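Local atomic coordinates of lovastatin nonaketide synthase mokA (Monascus pilosus, PDB entry 6AD3), a protein that builds, as an iterative type I polyketide synthase, the nonaketide precursor of monacolin K (lovastatin), and is represented here by its condensation domain. Residues 255-263 against 403-414; 274-282 against 339-348. The protein carries 1 engineered substitution. All coordinates share one frame; numbering follows the deposited sequence.

Contact 1. Residues 255-263 against 403-414; sequences MDADLAYWE and HARVPYGVLLER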
loop_
_atom_site.group_PDB
_atom_site.type_symbol
_atom_site.label_atom_id
_atom_site.label_comp_id
_atom_site.label_asym_id
_atom_site.label_seq_id
_atom_site.Cartn_x
_atom_site.Cartn_y
_atom_site.Cartn_z
ATOM N N MET A 255 -10.098 -5.501 21.133
ATOM C CA MET A 255 -10.476 -4.810 19.900
ATOM C C MET A 255 -11.969 -4.637 19.799
ATOM O O MET A 255 -12.457 -4.172 18.775
ATOM C CB MET A 255 -9.973 -5.567 18.650
ATOM C CG MET A 255 -8.478 -5.448 18.433
ATOM S SD MET A 255 -8.054 -6.099 16.794
ATOM C CE MET A 255 -6.274 -5.957 16.917
ATOM N N ASP A 256 -12.723 -5.088 20.813
ATOM C CA ASP A 256 -14.176 -5.161 20.648
ATOM C C ASP A 256 -14.795 -3.792 20.447
ATOM O O ASP A 256 -15.699 -3.652 19.635
ATOM C CB ASP A 256 -14.839 -5.879 21.832
ATOM C CG ASP A 256 -14.697 -7.395 21.750
ATOM O OD1 ASP A 256 -14.192 -7.908 20.729
ATOM O OD2 ASP A 256 -15.071 -8.075 22.729
ATOM N N ALA A 257 -14.293 -2.773 21.145
ATOM C CA ALA A 257 -14.844 -1.411 20.992
ATOM C C ALA A 257 -14.532 -0.820 19.607
ATOM O O ALA A 257 -15.384 -0.137 18.987
ATOM C CB ALA A 257 -14.325 -0.501 22.084
ATOM N N ASP A 258 -13.357 -1.156 19.077
ATOM C CA ASP A 258 -12.979 -0.715 17.732
ATOM C C ASP A 258 -13.812 -1.401 16.679
ATOM O O ASP A 258 -14.335 -0.754 15.739
ATOM C CB ASP A 258 -11.489 -0.951 17.486
ATOM C CG ASP A 258 -10.600 -0.124 18.398
ATOM O OD1 ASP A 258 -11.012 0.952 18.840
ATOM O OD2 ASP A 258 -9.493 -0.591 18.728
ATOM N N LEU A 259 -14.021 -2.695 16.861
ATOM C CA LEU A 259 -14.893 -3.447 15.987
ATOM C C LEU A 259 -16.327 -2.921 15.976
ATOM O O LEU A 259 -16.913 -2.754 14.915
ATOM C CB LEU A 259 -14.866 -4.926 16.366
ATOM C CG LEU A 259 -13.624 -5.673 15.890
ATOM C CD1 LEU A 259 -13.570 -7.029 16.580
ATOM C CD2 LEU A 259 -13.584 -5.814 14.382
ATOM N N ALA A 260 -16.842 -2.533 17.137
ATOM C CA ALA A 260 -18.206 -2.017 17.214
ATOM C C ALA A 260 -18.303 -0.666 16.516
ATOM O O ALA A 260 -19.304 -0.371 15.870
ATOM C CB ALA A 260 -18.669 -1.894 18.677
ATOM N N TYR A 261 -17.246 0.128 16.604
ATOM C CA TYR A 261 -17.196 1.411 15.906
ATOM C C TYR A 261 -17.319 1.214 14.409
ATOM O O TYR A 261 -18.162 1.826 13.759
ATOM C CB TYR A 261 -15.893 2.135 16.212
ATOM C CG TYR A 261 -15.668 3.362 15.389
ATOM C CD1 TYR A 261 -16.234 4.568 15.752
ATOM C CD2 TYR A 261 -14.878 3.327 14.242
ATOM C CE1 TYR A 261 -15.976 5.720 15.041
ATOM C CE2 TYR A 261 -14.638 4.479 13.499
ATOM C CZ TYR A 261 -15.228 5.662 13.880
ATOM O OH TYR A 261 -14.985 6.824 13.172
ATOM N N TRP A 262 -16.503 0.329 13.857
ATOM C CA TRP A 262 -16.566 0.090 12.414
ATOM C C TRP A 262 -17.826 -0.641 11.992
ATOM O O TRP A 262 -18.400 -0.336 10.950
ATOM C CB TRP A 262 -15.316 -0.645 11.927
ATOM C CG TRP A 262 -14.074 0.139 12.100
ATOM C CD1 TRP A 262 -13.101 -0.096 12.985
ATOM C CD2 TRP A 262 -13.667 1.296 11.354
ATOM N NE1 TRP A 262 -12.100 0.847 12.854
ATOM C CE2 TRP A 262 -12.449 1.721 11.881
ATOM C CE3 TRP A 262 -14.280 2.080 10.360
ATOM C CZ2 TRP A 262 -11.790 2.871 11.425
ATOM C CZ3 TRP A 262 -13.614 3.188 9.886
ATOM C CH2 TRP A 262 -12.360 3.555 10.396
ATOM N N GLU A 263 -18.315 -1.555 12.830
ATOM C CA GLU A 263 -19.510 -2.301 12.497
ATOM C C GLU A 263 -20.716 -1.379 12.473
ATOM O O GLU A 263 -21.585 -1.490 11.625
ATOM C CB GLU A 263 -19.740 -3.425 13.511
ATOM C CG GLU A 263 -18.852 -4.632 13.258
ATOM C CD GLU A 263 -19.179 -5.783 14.195
ATOM O OE1 GLU A 263 -20.363 -6.197 14.250
ATOM O OE2 GLU A 263 -18.256 -6.272 14.851
ATOM N N HIS A 403 -9.440 4.237 16.290
ATOM C CA HIS A 403 -9.916 2.872 16.183
ATOM C C HIS A 403 -9.150 2.207 15.063
ATOM O O HIS A 403 -9.695 1.391 14.354
ATOM C CB HIS A 403 -11.417 2.838 15.847
ATOM C CG HIS A 403 -12.264 3.604 16.817
ATOM N ND1 HIS A 403 -12.451 3.189 18.113
ATOM C CD2 HIS A 403 -12.898 4.794 16.708
ATOM C CE1 HIS A 403 -13.200 4.069 18.754
ATOM N NE2 HIS A 403 -13.516 5.035 17.913
ATOM N N ALA A 404 -7.887 2.553 14.923
ATOM C CA ALA A 404 -7.120 2.124 13.743
ATOM C C ALA A 404 -6.532 0.699 13.821
ATOM O O ALA A 404 -5.972 0.239 12.849
ATOM C CB ALA A 404 -5.991 3.103 13.465
ATOM N N ARG A 405 -6.566 0.071 14.996
ATOM C CA ARG A 405 -5.820 -1.172 15.226
ATOM C C ARG A 405 -6.484 -2.426 14.647
ATOM O O ARG A 405 -5.887 -3.495 14.628
ATOM C CB ARG A 405 -5.611 -1.390 16.707
ATOM C CG ARG A 405 -4.681 -0.395 17.363
ATOM C CD ARG A 405 -4.594 -0.689 18.861
ATOM N NE ARG A 405 -4.388 0.510 19.671
ATOM C CZ ARG A 405 -3.192 0.988 19.999
ATOM N NH1 ARG A 405 -2.089 0.390 19.560
ATOM N NH2 ARG A 405 -3.098 2.068 20.760
ATOM N N VAL A 406 -7.689 -2.307 14.130
ATOM C CA VAL A 406 -8.365 -3.452 13.601
ATOM C C VAL A 406 -7.915 -3.779 12.167
ATOM O O VAL A 406 -8.155 -2.988 11.255
ATOM C CB VAL A 406 -9.876 -3.243 13.603
ATOM C CG1 VAL A 406 -10.568 -4.489 13.097
ATOM C CG2 VAL A 406 -10.338 -2.927 14.997
ATOM N N PRO A 407 -7.297 -4.961 11.963
ATOM C CA PRO A 407 -6.955 -5.354 10.583
ATOM C C PRO A 407 -8.238 -5.517 9.727
ATOM O O PRO A 407 -9.228 -6.071 10.205
ATOM C CB PRO A 407 -6.263 -6.696 10.765
ATOM C CG PRO A 407 -5.697 -6.654 12.161
ATOM C CD PRO A 407 -6.722 -5.886 12.951
ATOM N N TYR A 408 -8.288 -4.889 8.561
ATOM C CA TYR A 408 -9.582 -4.751 7.849
ATOM C C TYR A 408 -10.179 -6.135 7.503
ATOM O O TYR A 408 -11.395 -6.297 7.477
ATOM C CB TYR A 408 -9.479 -3.874 6.608
ATOM C CG TYR A 408 -8.794 -4.525 5.447
ATOM C CD1 TYR A 408 -7.406 -4.591 5.377
ATOM C CD2 TYR A 408 -9.507 -4.986 4.387
ATOM C CE1 TYR A 408 -6.754 -5.173 4.292
ATOM C CE2 TYR A 408 -8.874 -5.605 3.294
ATOM C CZ TYR A 408 -7.483 -5.608 3.233
ATOM O OH TYR A 408 -6.893 -6.268 2.181
ATOM N N GLY A 409 -9.325 -7.138 7.269
ATOM C CA GLY A 409 -9.818 -8.484 6.962
ATOM C C GLY A 409 -10.644 -9.073 8.097
ATOM O O GLY A 409 -11.620 -9.809 7.862
ATOM N N VAL A 410 -10.302 -8.743 9.345
ATOM C CA VAL A 410 -11.170 -9.234 10.424
ATOM C C VAL A 410 -12.507 -8.527 10.483
ATOM O O VAL A 410 -13.541 -9.191 10.652
ATOM C CB VAL A 410 -10.521 -9.473 11.820
ATOM C CG1 VAL A 410 -9.066 -9.188 11.902
ATOM C CG2 VAL A 410 -11.359 -8.949 12.987
ATOM N N LEU A 411 -12.539 -7.253 10.110
ATOM C CA LEU A 411 -13.839 -6.549 9.928
ATOM C C LEU A 411 -14.654 -7.169 8.817
ATOM O O LEU A 411 -15.861 -7.430 8.958
ATOM C CB LEU A 411 -13.617 -5.079 9.632
ATOM C CG LEU A 411 -14.887 -4.262 9.522
ATOM C CD1 LEU A 411 -15.654 -4.255 10.838
ATOM C CD2 LEU A 411 -14.597 -2.845 9.071
ATOM N N LEU A 412 -14.042 -7.330 7.664
ATOM C CA LEU A 412 -14.741 -7.912 6.550
ATOM C C LEU A 412 -15.404 -9.254 6.918
ATOM O O LEU A 412 -16.558 -9.513 6.544
ATOM C CB LEU A 412 -13.769 -8.129 5.403
ATOM C CG LEU A 412 -13.727 -7.117 4.273
ATOM C CD1 LEU A 412 -14.393 -5.794 4.450
ATOM C CD2 LEU A 412 -12.384 -7.029 3.593
ATOM N N GLU A 413 -14.661 -10.102 7.618
ATOM C CA GLU A 413 -15.171 -11.413 8.014
ATOM C C GLU A 413 -16.333 -11.264 8.962
ATOM O O GLU A 413 -17.384 -11.897 8.783
ATOM C CB GLU A 413 -14.092 -12.249 8.678
ATOM C CG GLU A 413 -14.648 -13.541 9.281
ATOM C CD GLU A 413 -13.565 -14.557 9.575
ATOM O OE1 GLU A 413 -13.721 -15.737 9.180
ATOM O OE2 GLU A 413 -12.538 -14.170 10.157
ATOM N N ARG A 414 -16.183 -10.382 9.931
ATOM C CA ARG A 414 -17.260 -10.109 10.863
ATOM C C ARG A 414 -18.517 -9.621 10.209
ATOM O O ARG A 414 -19.608 -9.980 10.646
ATOM C CB ARG A 414 -16.826 -9.153 11.929
ATOM C CG ARG A 414 -15.850 -9.803 12.869
ATOM C CD ARG A 414 -15.453 -8.860 13.960
ATOM N NE ARG A 414 -16.611 -8.440 14.717
ATOM C CZ ARG A 414 -16.981 -8.990 15.854
ATOM N NH1 ARG A 414 -16.256 -9.979 16.386
ATOM N NH2 ARG A 414 -18.009 -8.486 16.503
#

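Contact 2. Residues 274-282 against 339-348; sequences SPVLPRMLL and LARLTGSSDF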
loop_
_atom_site.group_PDB
_atom_site.type_symbol
_atom_site.label_atom_id
_atom_site.label_comp_id
_atom_site.label_asym_id
_atom_site.label_seq_id
_atom_site.Cartn_x
_atom_site.Cartn_y
_atom_site.Cartn_z
ATOM N N SER A 274 -25.015 -3.316 1.127
ATOM C CA SER A 274 -24.011 -2.259 1.100
ATOM C C SER A 274 -23.909 -1.686 -0.330
ATOM O O SER A 274 -23.735 -2.445 -1.291
ATOM C CB SER A 274 -22.674 -2.802 1.557
ATOM O OG SER A 274 -22.734 -3.210 2.900
ATOM N N PRO A 275 -24.153 -0.367 -0.483
ATOM C CA PRO A 275 -23.964 0.257 -1.786
ATOM C C PRO A 275 -22.514 0.138 -2.259
ATOM O O PRO A 275 -21.597 0.215 -1.461
ATOM C CB PRO A 275 -24.313 1.749 -1.532
ATOM C CG PRO A 275 -24.915 1.802 -0.149
ATOM C CD PRO A 275 -24.285 0.646 0.580
ATOM N N VAL A 276 -22.339 0.022 -3.562
ATOM C CA VAL A 276 -21.029 -0.051 -4.134
ATOM C C VAL A 276 -20.848 1.175 -5.021
ATOM O O VAL A 276 -21.813 1.770 -5.484
ATOM C CB VAL A 276 -20.849 -1.341 -4.954
ATOM C CG1 VAL A 276 -21.154 -2.552 -4.093
ATOM C CG2 VAL A 276 -21.740 -1.330 -6.188
ATOM N N LEU A 277 -19.619 1.639 -5.109
ATOM C CA LEU A 277 -19.304 2.792 -5.882
ATOM C C LEU A 277 -19.799 2.636 -7.330
ATOM O O LEU A 277 -19.470 1.643 -8.010
ATOM C CB LEU A 277 -17.791 2.980 -5.869
ATOM C CG LEU A 277 -17.266 4.321 -6.378
ATOM C CD1 LEU A 277 -17.606 5.412 -5.363
ATOM C CD2 LEU A 277 -15.753 4.207 -6.597
ATOM N N PRO A 278 -20.516 3.648 -7.844
ATOM C CA PRO A 278 -20.872 3.602 -9.271
ATOM C C PRO A 278 -19.690 3.700 -10.196
ATOM O O PRO A 278 -18.577 4.077 -9.784
ATOM C CB PRO A 278 -21.799 4.822 -9.438
ATOM C CG PRO A 278 -22.410 4.974 -8.083
ATOM C CD PRO A 278 -21.253 4.716 -7.145
ATOM N N ARG A 279 -19.906 3.380 -11.466
ATOM C CA ARG A 279 -18.913 3.710 -12.481
ATOM C C ARG A 279 -18.745 5.218 -12.562
ATOM O O ARG A 279 -19.710 5.966 -12.482
ATOM C CB ARG A 279 -19.324 3.133 -13.858
ATOM C CG ARG A 279 -18.227 3.276 -14.911
ATOM C CD ARG A 279 -18.554 2.491 -16.193
ATOM N NE ARG A 279 -19.839 2.882 -16.753
ATOM C CZ ARG A 279 -20.045 3.974 -17.502
ATOM N NH1 ARG A 279 -19.056 4.835 -17.735
ATOM N NH2 ARG A 279 -21.256 4.224 -18.004
ATOM N N MET A 280 -17.506 5.673 -12.653
ATOM C CA MET A 280 -17.225 7.106 -12.836
ATOM C C MET A 280 -17.365 7.495 -14.295
ATOM O O MET A 280 -16.920 6.776 -15.174
ATOM C CB MET A 280 -15.814 7.454 -12.367
ATOM C CG MET A 280 -15.568 7.208 -10.887
ATOM S SD MET A 280 -13.858 7.599 -10.475
ATOM C CE MET A 280 -13.003 6.180 -11.194
ATOM N N LEU A 281 -17.943 8.662 -14.543
ATOM C CA LEU A 281 -18.089 9.152 -15.900
ATOM C C LEU A 281 -16.912 10.054 -16.273
ATOM O O LEU A 281 -16.765 11.162 -15.764
ATOM C CB LEU A 281 -19.427 9.871 -16.050
ATOM C CG LEU A 281 -20.630 9.097 -15.459
ATOM C CD1 LEU A 281 -21.929 9.873 -15.665
ATOM C CD2 LEU A 281 -20.752 7.686 -16.027
ATOM N N LEU A 282 -15.981 9.475 -17.006
ATOM C CA LEU A 282 -14.696 10.090 -17.239
ATOM C C LEU A 282 -14.568 10.843 -18.557
ATOM O O LEU A 282 -14.071 11.959 -18.585
ATOM C CB LEU A 282 -13.585 9.056 -17.084
ATOM C CG LEU A 282 -12.822 8.970 -15.766
ATOM C CD1 LEU A 282 -13.094 10.073 -14.780
ATOM C CD2 LEU A 282 -12.897 7.615 -15.117
ATOM N N LEU A 339 -14.713 11.936 -6.449
ATOM C CA LEU A 339 -15.403 10.678 -6.583
ATOM C C LEU A 339 -16.910 10.904 -6.553
ATOM O O LEU A 339 -17.658 10.279 -7.317
ATOM C CB LEU A 339 -14.995 9.712 -5.494
ATOM C CG LEU A 339 -13.569 9.155 -5.619
ATOM C CD1 LEU A 339 -13.165 8.449 -4.332
ATOM C CD2 LEU A 339 -13.474 8.193 -6.764
ATOM N N ALA A 340 -17.366 11.740 -5.627
ATOM C CA ALA A 340 -18.798 12.029 -5.548
ATOM C C ALA A 340 -19.270 12.688 -6.851
ATOM O O ALA A 340 -20.362 12.360 -7.365
ATOM C CB ALA A 340 -19.097 12.928 -4.357
ATOM N N ARG A 341 -18.526 13.673 -7.339
ATOM C CA ARG A 341 -18.895 14.311 -8.606
ATOM C C ARG A 341 -19.017 13.334 -9.734
ATOM O O ARG A 341 -19.955 13.398 -10.499
ATOM C CB ARG A 341 -17.924 15.394 -9.016
ATOM C CG ARG A 341 -17.932 16.613 -8.142
ATOM C CD ARG A 341 -17.108 17.723 -8.756
ATOM N NE ARG A 341 -17.139 18.890 -7.889
ATOM C CZ ARG A 341 -16.512 20.021 -8.159
ATOM N NH1 ARG A 341 -15.792 20.116 -9.273
ATOM N NH2 ARG A 341 -16.650 21.066 -7.356
ATOM N N LEU A 342 -18.020 12.480 -9.910
ATOM C CA LEU A 342 -17.958 11.632 -11.086
ATOM C C LEU A 342 -18.940 10.458 -11.036
ATOM O O LEU A 342 -19.288 9.914 -12.066
ATOM C CB LEU A 342 -16.538 11.094 -11.290
ATOM C CG LEU A 342 -15.452 12.101 -11.613
ATOM C CD1 LEU A 342 -14.091 11.384 -11.681
ATOM C CD2 LEU A 342 -15.778 12.806 -12.923
ATOM N N THR A 343 -19.338 10.038 -9.832
ATOM C CA THR A 343 -20.219 8.885 -9.684
ATOM C C THR A 343 -21.670 9.266 -9.466
ATOM O O THR A 343 -22.551 8.450 -9.693
ATOM C CB THR A 343 -19.816 7.999 -8.491
ATOM O OG1 THR A 343 -19.901 8.749 -7.281
ATOM C CG2 THR A 343 -18.413 7.481 -8.666
ATOM N N GLY A 344 -21.906 10.447 -8.908
ATOM C CA GLY A 344 -23.227 10.824 -8.413
ATOM C C GLY A 344 -23.672 10.166 -7.105
ATOM O O GLY A 344 -24.837 10.192 -6.771
ATOM N N SER A 345 -22.784 9.431 -6.450
ATOM C CA SER A 345 -23.132 8.789 -5.202
ATOM C C SER A 345 -23.055 9.766 -4.045
ATOM O O SER A 345 -22.188 10.638 -4.015
ATOM C CB SER A 345 -22.188 7.605 -4.944
ATOM O OG SER A 345 -22.455 7.019 -3.683
ATOM N N SER A 346 -23.945 9.602 -3.075
ATOM C CA SER A 346 -23.898 10.392 -1.850
ATOM C C SER A 346 -23.589 9.518 -0.624
ATOM O O SER A 346 -23.640 9.993 0.502
ATOM C CB SER A 346 -25.217 11.143 -1.645
ATOM O OG SER A 346 -26.280 10.234 -1.622
ATOM N N ASP A 347 -23.247 8.247 -0.855
ATOM C CA ASP A 347 -22.901 7.339 0.239
ATOM C C ASP A 347 -21.979 6.242 -0.286
ATOM O O ASP A 347 -22.410 5.322 -1.005
ATOM C CB ASP A 347 -24.156 6.748 0.881
ATOM C CG ASP A 347 -23.856 5.696 1.953
ATOM O OD1 ASP A 347 -22.697 5.545 2.417
ATOM O OD2 ASP A 347 -24.806 4.968 2.306
ATOM N N PHE A 348 -20.685 6.426 -0.030
ATOM C CA PHE A 348 -19.706 5.436 -0.421
ATOM C C PHE A 348 -18.530 5.494 0.525
ATOM O O PHE A 348 -18.381 6.462 1.279
ATOM C CB PHE A 348 -19.237 5.630 -1.886
ATOM C CG PHE A 348 -18.626 6.981 -2.180
ATOM C CD1 PHE A 348 -19.446 8.090 -2.468
ATOM C CD2 PHE A 348 -17.233 7.191 -2.100
ATOM C CE1 PHE A 348 -18.889 9.322 -2.789
ATOM C CE2 PHE A 348 -16.688 8.431 -2.390
ATOM C CZ PHE A 348 -17.516 9.505 -2.670
HETATM O O HOH W 1 -23.039 4.519 -4.181
#

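Contact 1. Residues 255-263 against 403-414
His403 meets three side chains of helix 256-263: Tyr261, Asp258 and Trp262. One face of its imidazole takes the Tyr261 ring in an offset stack, centroids 4.0 Å apart and planes 23° apart, while its edge gives ND1 to Asp258 OD1 in a nearly straight 2.8 Å hydrogen bond. The acceptor oxygen is met on its anti side; bond and stack together hold the imidazole's rotation. The backbone of His403 is held too: its carbonyl O accepts from Trp262 NE1 at 2.9 Å, the oxygen lying in the indole plane. Packing is tight just inside this polar group. Val406 sends CG2 to 3.4 Å from Asp258 CB, and its CG1, anti to the backbone N, reaches Leu259 CD2 at 3.5 Å. Trp262 CB rests on the Leu411 methyls.

The far end is looser and faces solvent. There the exposed Arg414 grips Glu263 side-on, NE and NH2 both donating to OE2 (2.7 Å from NE), with carboxylate and guanidinium planes 48° apart; Leu259 CD1 lies over one guanidinium face. Such a salt bridge would be expected to favour the charged form of both groups.

Helices 256-263 and 408-414 cross at -62°. Helix 239-251 meets Met255 and Leu259, strand 371-377 backs Trp262 and Leu411, and helix 80-91 touches Val410.

Contact 2. Residues 274-282 against 339-348
Leu277 CD1 meets the Phe348 ring obliquely, 3.7 Å from Phe348 CG, while Ala340 CB and Ser345 O lie at the ring's edge, in its plane; His336, on helix 327-343, brings a second ring against it at a shallow angle. This is the turn from helix 327-343 into strand 348-354 of the condensation domain, with the irregular segment 274-282 laid across it. Gly344 leaves the helix with positive phi, and two consecutive ST turns, starting at Thr343 and Ser345, carry the chain through the bend: Thr343 OG1 accepts from Ser345 N and Ser345 OG from Asp347 N. Thr343 OG1 also donates to Leu339 O, placed there by chi1 of 61°, which leaves CG2 to face the other segment. Thr343 CG2 sits 3.6 Å from both Pro278 O and Met280 CG. Met280, bent at its last torsion (chi3 -74°), brings SD to 3.8 Å from Leu339 CD2, and Leu282 CD1 meets Leu342 CD1. Val468 of strand 468-473 and Phe499 of helix 495-512 also pack on Met280. At the other end Asp347, salt-bridged to Arg376, passes Pro275, and a water joins Val276 O to Ser345 OG. The direct hydrogen bond between the segments runs from Leu281 N to Leu342 O, 3.1 Å long and 165° at the hydrogen.

How the contacts relate
Following the chain from the N terminus, the first of the four segments reached is on helix 256-266, one side of contact 1; soon after comes the irregular segment 274-282, one side of contact 2. After strand 301-307 and helix 310-322, the end of helix 327-343 and the turn into strand 348-354 close the inner loop, 57 residues on. The chain then continues through strand 371-377 and helix 386-401 before 403-414 returns to helix 256-266 and closes the outer loop, so the loop of contact 2 lies wholly within that of contact 1. The centres of the two contacts lie about 24 Å apart and they do not touch. Strand 371-377 links their surroundings, backing contact 1 and pairing with strand 348-354 beside contact 2.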